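Local coordinates for protein putative secreted lipase (Streptomyces sp. W007, PDB 5H6B) that probably hydrolyses the ester bonds of triacylglycerols, as a thermostable, secreted serine lipase of the alpha/beta-hydrolase fold from a marine bacterium, at residues A[111-116]-A[135-140]; A[107-112]-A[230-235]. One frame throughout, in Å; residues are numbered along the deposited sequence.

Contact 1: A[111-116]-A[135-140]. With ZN (zinc ion), chain D.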
loop_
_atom_site.group_PDB
_atom_site.type_symbol
_atom_site.label_atom_id
_atom_site.label_comp_id
_atom_site.label_asym_id
_atom_site.label_seq_id
_atom_site.Cartn_x
_atom_site.Cartn_y
_atom_site.Cartn_z
ATOM N N GLY A 111 3.419 -0.612 -3.202
ATOM C CA GLY A 111 2.406 -1.493 -2.623
ATOM C C GLY A 111 0.980 -0.964 -2.636
ATOM O O GLY A 111 0.040 -1.728 -2.458
ATOM N N GLY A 112 0.815 0.346 -2.786
ATOM C CA GLY A 112 -0.499 0.948 -2.990
ATOM C C GLY A 112 -0.950 0.878 -4.445
ATOM O O GLY A 112 -2.142 0.944 -4.721
ATOM N N MET A 113 0.003 0.753 -5.371
ATOM C CA MET A 113 -0.305 0.675 -6.796
ATOM C C MET A 113 -0.485 -0.757 -7.304
ATOM O O MET A 113 -1.467 -1.050 -7.970
ATOM C CB MET A 113 0.763 1.403 -7.612
ATOM C CG MET A 113 0.613 1.222 -9.118
ATOM S SD MET A 113 1.519 -0.224 -9.693
ATOM C CE MET A 113 3.196 0.397 -9.817
ATOM N N MET A 114 0.476 -1.626 -7.012
ATOM C CA MET A 114 0.462 -3.024 -7.475
ATOM C C MET A 114 -0.851 -3.815 -7.277
ATOM O O MET A 114 -1.198 -4.593 -8.150
ATOM C CB MET A 114 1.640 -3.800 -6.843
ATOM C CG MET A 114 1.636 -5.312 -7.067
ATOM S SD MET A 114 0.687 -6.188 -5.821
ATOM C CE MET A 114 1.970 -6.516 -4.610
ATOM N N PRO A 115 -1.552 -3.669 -6.128
ATOM C CA PRO A 115 -2.868 -4.341 -5.951
ATOM C C PRO A 115 -3.960 -4.019 -7.016
ATOM O O PRO A 115 -4.877 -4.822 -7.225
ATOM C CB PRO A 115 -3.321 -3.855 -4.581
ATOM C CG PRO A 115 -2.046 -3.596 -3.837
ATOM C CD PRO A 115 -1.071 -3.089 -4.862
ATOM N N ASN A 116 -3.853 -2.873 -7.684
ATOM C CA ASN A 116 -4.750 -2.551 -8.792
ATOM C C ASN A 116 -4.610 -3.535 -9.960
ATOM O O ASN A 116 -5.585 -3.798 -10.671
ATOM C CB ASN A 116 -4.534 -1.114 -9.251
ATOM C CG ASN A 116 -4.852 -0.110 -8.155
ATOM O OD1 ASN A 116 -3.971 0.590 -7.647
ATOM N ND2 ASN A 116 -6.102 -0.055 -7.762
ATOM N N ALA A 135 0.882 7.199 -0.493
ATOM C CA ALA A 135 1.814 7.616 -1.525
ATOM C C ALA A 135 1.929 6.644 -2.703
ATOM O O ALA A 135 3.027 6.373 -3.165
ATOM C CB ALA A 135 3.170 7.913 -0.910
ATOM N N PRO A 136 0.795 6.123 -3.207
ATOM C CA PRO A 136 0.881 5.099 -4.258
ATOM C C PRO A 136 1.260 5.681 -5.631
ATOM O O PRO A 136 0.714 6.726 -6.014
ATOM C CB PRO A 136 -0.537 4.554 -4.301
ATOM C CG PRO A 136 -1.392 5.740 -3.965
ATOM C CD PRO A 136 -0.601 6.554 -2.987
ATOM N N ASP A 137 2.182 5.050 -6.361
ATOM C CA ASP A 137 2.495 5.537 -7.720
ATOM C C ASP A 137 1.547 4.969 -8.768
ATOM O O ASP A 137 1.950 4.213 -9.662
ATOM C CB ASP A 137 3.969 5.349 -8.097
ATOM C CG ASP A 137 4.449 3.886 -8.052
ATOM O OD1 ASP A 137 3.895 3.017 -7.333
ATOM O OD2 ASP A 137 5.441 3.635 -8.745
ATOM N N ASN A 138 0.285 5.403 -8.701
ATOM C CA ASN A 138 -0.812 4.757 -9.470
ATOM C C ASN A 138 -0.727 4.934 -10.995
ATOM O O ASN A 138 -1.305 4.129 -11.739
ATOM C CB ASN A 138 -2.194 5.172 -8.929
ATOM C CG ASN A 138 -2.617 4.341 -7.715
ATOM O OD1 ASN A 138 -2.561 3.116 -7.763
ATOM N ND2 ASN A 138 -3.076 4.998 -6.643
ATOM N N HIS A 139 -0.021 5.978 -11.439
ATOM C CA HIS A 139 0.334 6.156 -12.857
ATOM C C HIS A 139 1.841 6.223 -13.059
ATOM O O HIS A 139 2.334 6.882 -13.973
ATOM C CB HIS A 139 -0.382 7.382 -13.424
ATOM C CG HIS A 139 -1.828 7.381 -13.079
ATOM N ND1 HIS A 139 -2.295 7.912 -11.903
ATOM C CD2 HIS A 139 -2.885 6.797 -13.676
ATOM C CE1 HIS A 139 -3.591 7.713 -11.817
ATOM N NE2 HIS A 139 -3.973 7.042 -12.880
ATOM N N GLY A 140 2.559 5.489 -12.216
ATOM C CA GLY A 140 3.976 5.321 -12.364
ATOM C C GLY A 140 4.718 6.531 -11.897
ATOM O O GLY A 140 4.130 7.413 -11.295
HETATM ZN ZN ZN D . -5.874 7.030 -14.093
HETATM O O HOH W 1 -3.954 3.153 -4.356
#
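Gly112 lies against the ring of Pro136, its C atom 3.7 Å from Pro136 CB, and the absence of a side chain on the helix permits this closeness: a beta carbon here would point toward the loop and come too close to Pro136 CB. The carbonyl of Gly112 is served by a water that donates to its O atom at 2.9 Å and accepts from Asn138 ND2, which also gives a hydrogen bond to the carbonyl of Gln209, so the nitrogen of this amide has two partners. Met113 follows and supplies the largest share of the buried surface. Its CG stands anti to the backbone N (chi1 173°) and rests 3.3 Å from Asp137 O; the chain then bends twice, at chi2 and chi3, which brings CE back to 3.7 Å from Asp137 OD1. The Met113 CB reaches the same carboxylate oxygen at 3.5 Å. Asp137 itself is the centre of an inverse gamma turn, and its OD2 accepts from Gln170. Met113 also packs on Ile80 of helix 80-98 and on Phe176, Ile177 and Leu180 of helix 175-181. An alanine in its place would keep CB but remove CG, SD and CE, and would probably open a gap beside Asp137 O and between these four side chains. At Asn116 the side chain crosses that of Asn138 at about a right angle, their amide planes 67° apart. Beyond the interface His139 turns away, and its NE2 coordinates a zinc ion at 2.3 Å together with Asp185. The contact thus packs helices 110-113 and 115-121, which follow what is probably the nucleophile elbow, on the loop leaving the neighbouring strand 128-134 of the parallel sheet, whose Leu131 touches Asn116.

Contact 2: A[107-112]-A[230-235]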
loop_
_atom_site.group_PDB
_atom_site.type_symbol
_atom_site.label_atom_id
_atom_site.label_comp_id
_atom_site.label_asym_id
_atom_site.label_seq_id
_atom_site.Cartn_x
_atom_site.Cartn_y
_atom_site.Cartn_z
ATOM N N GLY A 107 -1.572 -0.285 1.326
ATOM C CA GLY A 107 -0.286 -0.344 0.664
ATOM C C GLY A 107 0.452 0.981 0.579
ATOM O O GLY A 107 -0.153 2.034 0.395
ATOM N N HIS A 108 1.770 0.912 0.688
ATOM C CA HIS A 108 2.637 2.086 0.619
ATOM C C HIS A 108 3.381 2.080 -0.696
ATOM O O HIS A 108 4.019 1.072 -1.037
ATOM C CB HIS A 108 3.644 2.057 1.778
ATOM C CG HIS A 108 4.552 3.252 1.826
ATOM N ND1 HIS A 108 5.766 3.243 2.479
ATOM C CD2 HIS A 108 4.436 4.482 1.275
ATOM C CE1 HIS A 108 6.343 4.421 2.342
ATOM N NE2 HIS A 108 5.558 5.187 1.612
ATOM N N SER A 109 3.312 3.204 -1.426
ATOM C CA SER A 109 4.167 3.431 -2.602
ATOM C C SER A 109 3.865 2.383 -3.675
ATOM O O SER A 109 2.684 2.188 -3.981
ATOM C CB SER A 109 5.643 3.449 -2.181
ATOM O OG SER A 109 6.445 3.877 -3.254
ATOM N N GLN A 110 4.867 1.666 -4.199
ATOM C CA GLN A 110 4.576 0.495 -5.053
ATOM C C GLN A 110 3.465 -0.400 -4.513
ATOM O O GLN A 110 2.650 -0.907 -5.292
ATOM C CB GLN A 110 5.810 -0.373 -5.308
ATOM C CG GLN A 110 5.564 -1.531 -6.288
ATOM C CD GLN A 110 6.795 -2.410 -6.533
ATOM O OE1 GLN A 110 7.939 -2.003 -6.304
ATOM N NE2 GLN A 110 6.557 -3.604 -7.020
ATOM N N GLY A 111 3.419 -0.612 -3.202
ATOM C CA GLY A 111 2.406 -1.493 -2.623
ATOM C C GLY A 111 0.980 -0.964 -2.636
ATOM O O GLY A 111 0.040 -1.728 -2.458
ATOM N N GLY A 112 0.815 0.346 -2.786
ATOM C CA GLY A 112 -0.499 0.948 -2.990
ATOM C C GLY A 112 -0.950 0.878 -4.445
ATOM O O GLY A 112 -2.142 0.944 -4.721
ATOM N N SER A 230 5.782 15.409 6.052
ATOM C CA SER A 230 6.263 14.087 5.632
ATOM C C SER A 230 6.494 14.016 4.138
ATOM O O SER A 230 5.689 14.502 3.363
ATOM C CB SER A 230 5.276 12.964 6.002
ATOM O OG SER A 230 5.359 12.668 7.375
ATOM N N GLU A 231 7.595 13.390 3.755
ATOM C CA GLU A 231 7.872 13.071 2.361
ATOM C C GLU A 231 7.470 11.603 2.091
ATOM O O GLU A 231 6.711 11.009 2.862
ATOM C CB GLU A 231 9.327 13.430 1.986
ATOM C CG GLU A 231 10.440 12.885 2.888
ATOM C CD GLU A 231 10.403 11.377 3.041
ATOM O OE1 GLU A 231 9.963 10.892 4.118
ATOM O OE2 GLU A 231 10.785 10.667 2.079
ATOM N N HIS A 232 7.965 11.034 1.001
ATOM C CA HIS A 232 7.461 9.776 0.480
ATOM C C HIS A 232 7.629 8.593 1.452
ATOM O O HIS A 232 6.711 7.777 1.606
ATOM C CB HIS A 232 8.135 9.477 -0.854
ATOM C CG HIS A 232 7.615 8.258 -1.537
ATOM N ND1 HIS A 232 6.458 8.253 -2.287
ATOM C CD2 HIS A 232 8.109 6.997 -1.600
ATOM C CE1 HIS A 232 6.249 7.041 -2.766
ATOM N NE2 HIS A 232 7.243 6.263 -2.374
ATOM N N VAL A 233 8.782 8.506 2.102
ATOM C CA VAL A 233 9.058 7.362 2.949
ATOM C C VAL A 233 8.341 7.486 4.288
ATOM O O VAL A 233 7.682 6.546 4.719
ATOM C CB VAL A 233 10.588 7.120 3.097
ATOM C CG1 VAL A 233 10.882 5.995 4.093
ATOM C CG2 VAL A 233 11.166 6.763 1.725
ATOM N N ALA A 234 8.457 8.658 4.901
ATOM C CA ALA A 234 7.892 8.928 6.207
ATOM C C ALA A 234 6.394 8.687 6.265
ATOM O O ALA A 234 5.911 8.071 7.220
ATOM C CB ALA A 234 8.201 10.359 6.633
ATOM N N ILE A 235 5.674 9.150 5.242
ATOM C CA ILE A 235 4.209 9.067 5.227
ATOM C C ILE A 235 3.698 7.621 5.358
ATOM O O ILE A 235 2.693 7.389 6.015
ATOM C CB ILE A 235 3.591 9.791 3.998
ATOM C CG1 ILE A 235 2.068 9.982 4.160
ATOM C CG2 ILE A 235 3.879 9.063 2.696
ATOM C CD1 ILE A 235 1.440 10.715 2.986
#
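Ser109 and His232 meet through a hydrogen bond of 2.7 Å between Ser109 OG and His232 NE2, in which either could be the donor. The hydroxyl is anti to the backbone N (chi1 -171°) and approaches the imidazole at its edge, in the plane of the ring, while Ser109 CB follows close behind at 3.2 Å from the same nitrogen. The ring's other nitrogen, ND1, is hydrogen-bonded to Asp200. The relay from Ser109 through His232 to Asp200 is consistent with the catalytic triad of an alpha/beta-hydrolase, the acid preceding the histidine in sequence. Ser109, with its positive phi, sits in the tight turn between strand 103-108 and helix 110-113, and the sequence Gly107-His108-Ser109-Gln110-Gly111 fits the GxSxG nucleophile elbow of lipases. Glycines suit this turn, since a beta carbon on Gly107 would clash with Gly111 O and one on Gly111 would be crowded by His108 O. The second side chain of the elbow to bridge the segments is His108, whose CG is anti to the backbone N, beside the carbonyl carbon, and so lies nearer to segment 230-235 than CB does. Its NE2 donates to His232 O at 2.8 Å. The acceptor lies only 6° out of the His108 ring plane, and the N-H...O angle is 150°. A weak hydrogen bond joins His108 ND1 to Asn45 OD1, so both nitrogens have partners, and Ser109 CB covers one face toward the rim. His108 NE2 comes over a face of the His232 ring, although the two imidazoles pair obliquely. Glu231, at the N-cap position, caps the short, weakly bonded helix from about His232: its OE1 accepts from Ala234 N at 2.8 Å and its OE2 from Val233 N at 2.9 Å, the latter from above the carboxylate plane.

Followed from the N terminus, the chain passes up strand 103-108, turns through the elbow and enters helix 110-113, and both contacts draw on this part of the chain, sharing Gly111 and Gly112. Contact 1 closes the shorter loop, returning after helix 115-121 and strand 128-134 to the segment 135-140. Contact 2 closes a far longer one, reaching 230-235, at the start of helix 232-237, so the shorter loop nests inside it. The two also touch directly: Ala135 O packs 3.3 Å from His232 CE1, and Asp137 OD1 lies near Gln110 CA. Together they tie the central sheet's elbow to the loop after the adjacent strand and to helix 232-237.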